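The same site in two structures of Endoglucanase(Endo-1,4-beta-glucanase)protein from Pseudomonas stutzeri, which probably hydrolyses internal beta-1,4-glycosidic bonds of cellulose-type glucans, as a glycoside hydrolase of family 5: PDB 6R2J (chain A, 1.44 Å), residues R178-Y183 and Y203-Y208, and PDB 4LX4 (chain B, 1.56 Å), residues R178-Y183 and Y203-Y208. Both blocks share one frame: the second was fitted to the first on N, CA, C and O of the twelve residues, RMSD 0.16 Å. Numbering follows each deposited sequence.

Structure 1 (6R2J); sequences RWSSAY and YEAHLY. With BGC (beta-D-glucopyranose), chain C; BGC (beta-D-glucopyranose), chain D.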
loop_
_atom_site.group_PDB
_atom_site.type_symbol
_atom_site.label_atom_id
_atom_site.label_comp_id
_atom_site.label_asym_id
_atom_site.label_seq_id
_atom_site.Cartn_x
_atom_site.Cartn_y
_atom_site.Cartn_z
ATOM N N ARG A 178 0.886 -14.786 -4.126
ATOM C CA ARG A 178 -0.484 -14.805 -4.614
ATOM C C ARG A 178 -1.119 -13.418 -4.599
ATOM O O ARG A 178 -2.256 -13.236 -4.155
ATOM C CB ARG A 178 -1.364 -15.789 -3.845
ATOM C CG ARG A 178 -2.502 -16.343 -4.721
ATOM C CD ARG A 178 -3.784 -16.482 -3.929
ATOM N NE ARG A 178 -4.946 -16.511 -4.831
ATOM C CZ ARG A 178 -5.380 -15.463 -5.533
ATOM N NH1 ARG A 178 -4.758 -14.269 -5.418
ATOM N NH2 ARG A 178 -6.437 -15.610 -6.349
ATOM N N TRP A 179 -0.375 -12.436 -5.088
ATOM C CA TRP A 179 -0.831 -11.048 -5.192
ATOM C C TRP A 179 -1.098 -10.426 -3.825
ATOM O O TRP A 179 -1.924 -9.518 -3.694
ATOM C CB TRP A 179 -2.034 -10.869 -6.120
ATOM C CG TRP A 179 -1.880 -11.501 -7.497
ATOM C CD1 TRP A 179 -2.046 -12.825 -7.804
ATOM C CD2 TRP A 179 -1.572 -10.840 -8.750
ATOM N NE1 TRP A 179 -1.847 -13.031 -9.159
ATOM C CE2 TRP A 179 -1.570 -11.828 -9.760
ATOM C CE3 TRP A 179 -1.290 -9.520 -9.113
ATOM C CZ2 TRP A 179 -1.317 -11.525 -11.112
ATOM C CZ3 TRP A 179 -1.037 -9.233 -10.453
ATOM C CH2 TRP A 179 -1.052 -10.228 -11.427
ATOM N N SER A 180 -0.428 -10.940 -2.791
ATOM C CA SER A 180 -0.651 -10.530 -1.403
ATOM C C SER A 180 -2.139 -10.548 -1.032
ATOM O O SER A 180 -2.625 -9.703 -0.284
ATOM C CB SER A 180 -0.031 -9.178 -1.086
ATOM O OG SER A 180 0.253 -9.111 0.305
ATOM N N SER A 181 -2.838 -11.573 -1.509
ATOM C CA SER A 181 -4.209 -11.832 -1.104
ATOM C C SER A 181 -4.334 -12.115 0.389
ATOM O O SER A 181 -3.653 -12.981 0.938
ATOM C CB SER A 181 -4.712 -13.045 -1.889
ATOM O OG SER A 181 -5.949 -13.494 -1.386
ATOM N N ALA A 182 -5.258 -11.408 1.027
ATOM C CA ALA A 182 -5.522 -11.623 2.441
ATOM C C ALA A 182 -6.224 -12.958 2.684
ATOM O O ALA A 182 -5.884 -13.689 3.624
ATOM C CB ALA A 182 -6.377 -10.470 2.964
ATOM N N TYR A 183 -7.197 -13.303 1.840
ATOM C CA TYR A 183 -7.941 -14.544 2.025
ATOM C C TYR A 183 -7.020 -15.758 1.937
ATOM O O TYR A 183 -7.145 -16.716 2.717
ATOM C CB TYR A 183 -9.053 -14.613 0.959
ATOM C CG TYR A 183 -9.817 -15.902 0.996
ATOM C CD1 TYR A 183 -10.766 -16.139 1.993
ATOM C CD2 TYR A 183 -9.556 -16.921 0.076
ATOM C CE1 TYR A 183 -11.439 -17.348 2.065
ATOM C CE2 TYR A 183 -10.215 -18.131 0.156
ATOM C CZ TYR A 183 -11.153 -18.325 1.140
ATOM O OH TYR A 183 -11.817 -19.511 1.212
ATOM N N TYR A 203 3.208 -6.640 8.071
ATOM C CA TYR A 203 2.789 -7.483 6.957
ATOM C C TYR A 203 1.524 -6.911 6.362
ATOM O O TYR A 203 0.707 -6.308 7.054
ATOM C CB TYR A 203 2.582 -8.918 7.391
ATOM C CG TYR A 203 3.897 -9.541 7.748
ATOM C CD1 TYR A 203 4.401 -9.421 9.037
ATOM C CD2 TYR A 203 4.671 -10.197 6.781
ATOM C CE1 TYR A 203 5.613 -9.974 9.376
ATOM C CE2 TYR A 203 5.884 -10.781 7.118
ATOM C CZ TYR A 203 6.352 -10.664 8.421
ATOM O OH TYR A 203 7.556 -11.232 8.796
ATOM N N GLU A 204 1.395 -7.050 5.060
ATOM C CA GLU A 204 0.416 -6.270 4.327
ATOM C C GLU A 204 -0.185 -7.160 3.263
ATOM O O GLU A 204 0.548 -7.737 2.451
ATOM C CB GLU A 204 1.037 -5.079 3.597
ATOM C CG GLU A 204 0.102 -4.555 2.506
ATOM C CD GLU A 204 0.702 -3.374 1.734
ATOM O OE1 GLU A 204 1.860 -2.957 2.021
ATOM O OE2 GLU A 204 0.014 -2.878 0.824
ATOM N N ALA A 205 -1.516 -7.203 3.240
ATOM C CA ALA A 205 -2.302 -7.939 2.263
ATOM C C ALA A 205 -3.293 -6.982 1.614
ATOM O O ALA A 205 -3.570 -5.886 2.129
ATOM C CB ALA A 205 -3.107 -9.083 2.898
ATOM N N HIS A 206 -3.855 -7.457 0.492
ATOM C CA HIS A 206 -4.850 -6.769 -0.316
ATOM C C HIS A 206 -6.112 -7.602 -0.322
ATOM O O HIS A 206 -6.067 -8.819 -0.143
ATOM C CB HIS A 206 -4.334 -6.566 -1.739
ATOM C CG HIS A 206 -3.146 -5.660 -1.786
ATOM N ND1 HIS A 206 -2.413 -5.424 -2.923
ATOM C CD2 HIS A 206 -2.549 -4.938 -0.806
ATOM C CE1 HIS A 206 -1.414 -4.605 -2.642
ATOM N NE2 HIS A 206 -1.500 -4.262 -1.374
ATOM N N LEU A 207 -7.240 -6.930 -0.501
ATOM C CA LEU A 207 -8.516 -7.616 -0.370
ATOM C C LEU A 207 -9.581 -6.869 -1.152
ATOM O O LEU A 207 -9.852 -5.701 -0.876
ATOM C CB LEU A 207 -8.905 -7.713 1.120
ATOM C CG LEU A 207 -10.190 -8.435 1.564
ATOM C CD1 LEU A 207 -10.019 -8.828 3.054
ATOM C CD2 LEU A 207 -11.436 -7.594 1.306
ATOM N N TYR A 208 -10.192 -7.558 -2.105
ATOM C CA TYR A 208 -11.298 -7.032 -2.870
ATOM C C TYR A 208 -12.494 -7.968 -2.731
ATOM O O TYR A 208 -12.403 -9.069 -2.184
ATOM C CB TYR A 208 -10.887 -6.817 -4.327
ATOM C CG TYR A 208 -9.874 -5.706 -4.502
ATOM C CD1 TYR A 208 -10.287 -4.392 -4.642
ATOM C CD2 TYR A 208 -8.502 -5.983 -4.546
ATOM C CE1 TYR A 208 -9.361 -3.370 -4.831
ATOM C CE2 TYR A 208 -7.563 -4.976 -4.690
ATOM C CZ TYR A 208 -7.990 -3.667 -4.858
ATOM O OH TYR A 208 -7.086 -2.650 -5.052
HETATM C C2 BGC C . -5.581 -11.424 -5.561
HETATM C C3 BGC C . -5.111 -10.804 -4.284
HETATM C C4 BGC C . -4.923 -9.364 -4.635
HETATM C C5 BGC C . -5.841 -8.775 -5.660
HETATM C C6 BGC C . -5.421 -7.337 -5.709
HETATM C C1 BGC C . -6.377 -10.734 -6.699
HETATM O O2 BGC C . -6.057 -12.777 -5.175
HETATM O O3 BGC C . -3.884 -11.370 -3.810
HETATM O O4 BGC C . -4.925 -8.856 -3.321
HETATM O O5 BGC C . -5.591 -9.500 -6.957
HETATM O O6 BGC C . -5.898 -6.793 -6.968
HETATM C C2 BGC D . -5.542 -10.627 -10.899
HETATM C C3 BGC D . -5.239 -10.578 -9.424
HETATM C C4 BGC D . -6.282 -11.507 -8.866
HETATM C C5 BGC D . -6.206 -12.961 -9.443
HETATM C C6 BGC D . -7.353 -13.895 -8.989
HETATM C C1 BGC D . -5.171 -12.011 -11.464
HETATM O O1 BGC D . -5.216 -12.142 -12.850
HETATM O O2 BGC D . -4.807 -9.689 -11.672
HETATM O O3 BGC D . -5.467 -9.330 -8.760
HETATM O O4 BGC D . -6.361 -11.811 -7.481
HETATM O O5 BGC D . -6.030 -13.136 -10.903
HETATM O O6 BGC D . -7.593 -13.630 -7.615
HETATM O O HOH W 1 -7.919 -11.564 -0.748
#
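The His206 ring lies obliquely to Trp179 O, and at its edge NE2 donates in plane to Glu204 OE2 (3.0 Å). With CG anti to the carbonyl carbon (chi1 -65°), ND1 reaches Glu144, gripping the ring at both nitrogens. Trp179 stacks with His146, and the chain D glucose covers one indole face, its C3 3.7 Å from CD2. The chain C glucose reaches Tyr208 at the ring edge, C6 lying 3.3 Å from CE2; Tyr208 OH is bonded to Glu252. O3 of the chain C glucose lies 2.7 Å from Trp179 O. The short helix 177-180 and the loop after it meet strand 201-206 at the glycan pocket of the TIM barrel. A single beta bridge pairs Ser181 with His206: His206 N bonds Ser180 O (2.7 Å), and Ala182 N bonds His206 O (3.0 Å). Ser180 OG sits 2.6 Å from Glu204 O. Ala182 CB packs on Ala205 CB (3.6 Å) and Leu207 CD1. Ser181 OG is bonded to His184 and to a water that accepts from Tyr183 N.

Comparison
The difference lies in the bound sugar. Two linked glucose units, in an entry titled as the cellobiose complex, are modelled beside chain A; no ligand or ion is modelled at that place in chain B. Hence the carbohydrate cover on one indole face of Trp179(A), the contact at the Tyr208(A) ring edge and the sugar hydroxyl near Trp179(A) O have no modelled counterpart around Trp179(B) and Tyr208(B). The residues that meet the sugar hardly answer: the side chains of Trp179(A), Ser181(A), His206(A) and Tyr208(A) coincide with those of Trp179(B), Ser181(B), His206(B) and Tyr208(B) within the error, as do the comparable CA atoms. The sugar thus lies against side chains placed alike in both structures. Both structures keep the bonds from His206(A) N and His206(B) N to Ser180(A) O and Ser180(B) O, from Ala182(A) N and Ala182(B) N to His206(A) O and His206(B) O, and the histidine bonds to Glu204(A) and Glu204(B). A water is modelled by Ser181(A) alone.

Structure 2 (4LX4); sequences RWSSAY and YEAHLY.
Trp179 O approaches the His206 ring obliquely, while at the ring's edge NE2 donates in plane to Glu204 OE2 (3.0 Å). With CG anti to the carbonyl carbon (chi1 -65°), the imidazole is set so that ND1 reaches Glu144, and it is gripped at both nitrogens. The Trp179 indole is stacked with His146. Tyr208 OH is bonded to Glu252. Between the backbones runs a single beta bridge, Ser181 with His206: His206 N donates to Ser180 O (2.8 Å), and Ala182 N donates to His206 O (3.0 Å). Ser180 OG sits 2.7 Å from Glu204 O. The apolar part is small: the methyl CB of Ala182 rests on Ala205 CB at 3.8 Å and meets Leu207 CD1 at 4.2 Å. Ser181 OG is hydrogen-bonded to His184, a residue of the same loop.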
loop_
_atom_site.group_PDB
_atom_site.type_symbol
_atom_site.label_atom_id
_atom_site.label_comp_id
_atom_site.label_asym_id
_atom_site.label_seq_id
_atom_site.Cartn_x
_atom_site.Cartn_y
_atom_site.Cartn_z
ATOM N N ARG B 178 0.876 -14.692 -4.268
ATOM C CA ARG B 178 -0.509 -14.722 -4.749
ATOM C C ARG B 178 -1.182 -13.353 -4.699
ATOM O O ARG B 178 -2.349 -13.224 -4.335
ATOM C CB ARG B 178 -1.337 -15.739 -3.959
ATOM C CG ARG B 178 -2.405 -16.429 -4.791
ATOM C CD ARG B 178 -3.765 -16.381 -4.114
ATOM N NE ARG B 178 -4.860 -16.326 -5.078
ATOM C CZ ARG B 178 -5.341 -15.201 -5.595
ATOM N NH1 ARG B 178 -4.824 -14.032 -5.241
ATOM N NH2 ARG B 178 -6.340 -15.245 -6.464
ATOM N N TRP B 179 -0.411 -12.338 -5.068
ATOM C CA TRP B 179 -0.874 -10.961 -5.142
ATOM C C TRP B 179 -1.206 -10.455 -3.747
ATOM O O TRP B 179 -2.051 -9.580 -3.582
ATOM C CB TRP B 179 -2.103 -10.834 -6.051
ATOM C CG TRP B 179 -1.981 -11.504 -7.395
ATOM C CD1 TRP B 179 -2.215 -12.818 -7.679
ATOM C CD2 TRP B 179 -1.632 -10.883 -8.640
ATOM N NE1 TRP B 179 -2.020 -13.057 -9.016
ATOM C CE2 TRP B 179 -1.662 -11.886 -9.629
ATOM C CE3 TRP B 179 -1.290 -9.581 -9.013
ATOM C CZ2 TRP B 179 -1.363 -11.628 -10.965
ATOM C CZ3 TRP B 179 -0.996 -9.325 -10.339
ATOM C CH2 TRP B 179 -1.033 -10.344 -11.299
ATOM N N SER B 180 -0.527 -11.013 -2.751
ATOM C CA SER B 180 -0.724 -10.604 -1.361
ATOM C C SER B 180 -2.183 -10.673 -0.911
ATOM O O SER B 180 -2.623 -9.893 -0.070
ATOM C CB SER B 180 -0.159 -9.207 -1.114
ATOM O OG SER B 180 0.420 -9.119 0.174
ATOM N N SER B 181 -2.922 -11.620 -1.473
ATOM C CA SER B 181 -4.306 -11.858 -1.080
ATOM C C SER B 181 -4.431 -12.167 0.415
ATOM O O SER B 181 -3.759 -13.066 0.930
ATOM C CB SER B 181 -4.904 -13.003 -1.907
ATOM O OG SER B 181 -6.220 -13.310 -1.483
ATOM N N ALA B 182 -5.293 -11.408 1.096
ATOM C CA ALA B 182 -5.611 -11.606 2.508
ATOM C C ALA B 182 -6.218 -12.994 2.755
ATOM O O ALA B 182 -5.848 -13.688 3.703
ATOM C CB ALA B 182 -6.574 -10.517 2.974
ATOM N N TYR B 183 -7.193 -13.364 1.927
ATOM C CA TYR B 183 -7.919 -14.613 2.105
ATOM C C TYR B 183 -7.028 -15.846 1.960
ATOM O O TYR B 183 -7.201 -16.835 2.680
ATOM C CB TYR B 183 -9.102 -14.689 1.140
ATOM C CG TYR B 183 -9.822 -16.017 1.190
ATOM C CD1 TYR B 183 -10.739 -16.294 2.196
ATOM C CD2 TYR B 183 -9.606 -16.988 0.217
ATOM C CE1 TYR B 183 -11.402 -17.515 2.245
ATOM C CE2 TYR B 183 -10.265 -18.204 0.258
ATOM C CZ TYR B 183 -11.160 -18.458 1.272
ATOM O OH TYR B 183 -11.826 -19.659 1.317
ATOM N N TYR B 203 3.213 -6.676 8.041
ATOM C CA TYR B 203 2.812 -7.522 6.911
ATOM C C TYR B 203 1.557 -6.920 6.296
ATOM O O TYR B 203 0.679 -6.426 7.007
ATOM C CB TYR B 203 2.613 -8.984 7.367
ATOM C CG TYR B 203 3.927 -9.602 7.784
ATOM C CD1 TYR B 203 4.432 -9.409 9.062
ATOM C CD2 TYR B 203 4.695 -10.321 6.874
ATOM C CE1 TYR B 203 5.651 -9.931 9.433
ATOM C CE2 TYR B 203 5.911 -10.847 7.236
ATOM C CZ TYR B 203 6.383 -10.649 8.515
ATOM O OH TYR B 203 7.602 -11.175 8.870
ATOM N N GLU B 204 1.487 -6.936 4.974
ATOM C CA GLU B 204 0.467 -6.175 4.271
ATOM C C GLU B 204 -0.207 -7.036 3.223
ATOM O O GLU B 204 0.456 -7.583 2.339
ATOM C CB GLU B 204 1.087 -4.971 3.571
ATOM C CG GLU B 204 0.079 -4.227 2.708
ATOM C CD GLU B 204 0.721 -3.216 1.802
ATOM O OE1 GLU B 204 1.846 -2.767 2.104
ATOM O OE2 GLU B 204 0.103 -2.897 0.768
ATOM N N ALA B 205 -1.524 -7.142 3.312
ATOM C CA ALA B 205 -2.294 -7.893 2.338
ATOM C C ALA B 205 -3.255 -6.931 1.646
ATOM O O ALA B 205 -3.514 -5.819 2.135
ATOM C CB ALA B 205 -3.060 -9.043 3.007
ATOM N N HIS B 206 -3.762 -7.378 0.501
ATOM C CA HIS B 206 -4.777 -6.660 -0.256
ATOM C C HIS B 206 -6.050 -7.494 -0.246
ATOM O O HIS B 206 -5.996 -8.712 -0.096
ATOM C CB HIS B 206 -4.314 -6.436 -1.695
ATOM C CG HIS B 206 -3.127 -5.533 -1.812
ATOM N ND1 HIS B 206 -2.468 -5.318 -3.003
ATOM C CD2 HIS B 206 -2.480 -4.791 -0.884
ATOM C CE1 HIS B 206 -1.466 -4.481 -2.803
ATOM N NE2 HIS B 206 -1.451 -4.147 -1.526
ATOM N N LEU B 207 -7.192 -6.840 -0.406
ATOM C CA LEU B 207 -8.470 -7.527 -0.290
ATOM C C LEU B 207 -9.554 -6.880 -1.151
ATOM O O LEU B 207 -10.032 -5.786 -0.829
ATOM C CB LEU B 207 -8.915 -7.535 1.175
ATOM C CG LEU B 207 -9.980 -8.539 1.635
ATOM C CD1 LEU B 207 -10.143 -8.390 3.147
ATOM C CD2 LEU B 207 -11.305 -8.360 0.904
ATOM N N TYR B 208 -9.965 -7.569 -2.214
ATOM C CA TYR B 208 -11.106 -7.124 -3.011
ATOM C C TYR B 208 -12.313 -8.056 -2.922
ATOM O O TYR B 208 -12.177 -9.195 -2.496
ATOM C CB TYR B 208 -10.679 -6.885 -4.453
ATOM C CG TYR B 208 -9.711 -5.730 -4.582
ATOM C CD1 TYR B 208 -10.173 -4.426 -4.571
ATOM C CD2 TYR B 208 -8.339 -5.939 -4.703
ATOM C CE1 TYR B 208 -9.303 -3.351 -4.681
ATOM C CE2 TYR B 208 -7.455 -4.867 -4.809
ATOM C CZ TYR B 208 -7.953 -3.574 -4.801
ATOM O OH TYR B 208 -7.111 -2.492 -4.921
#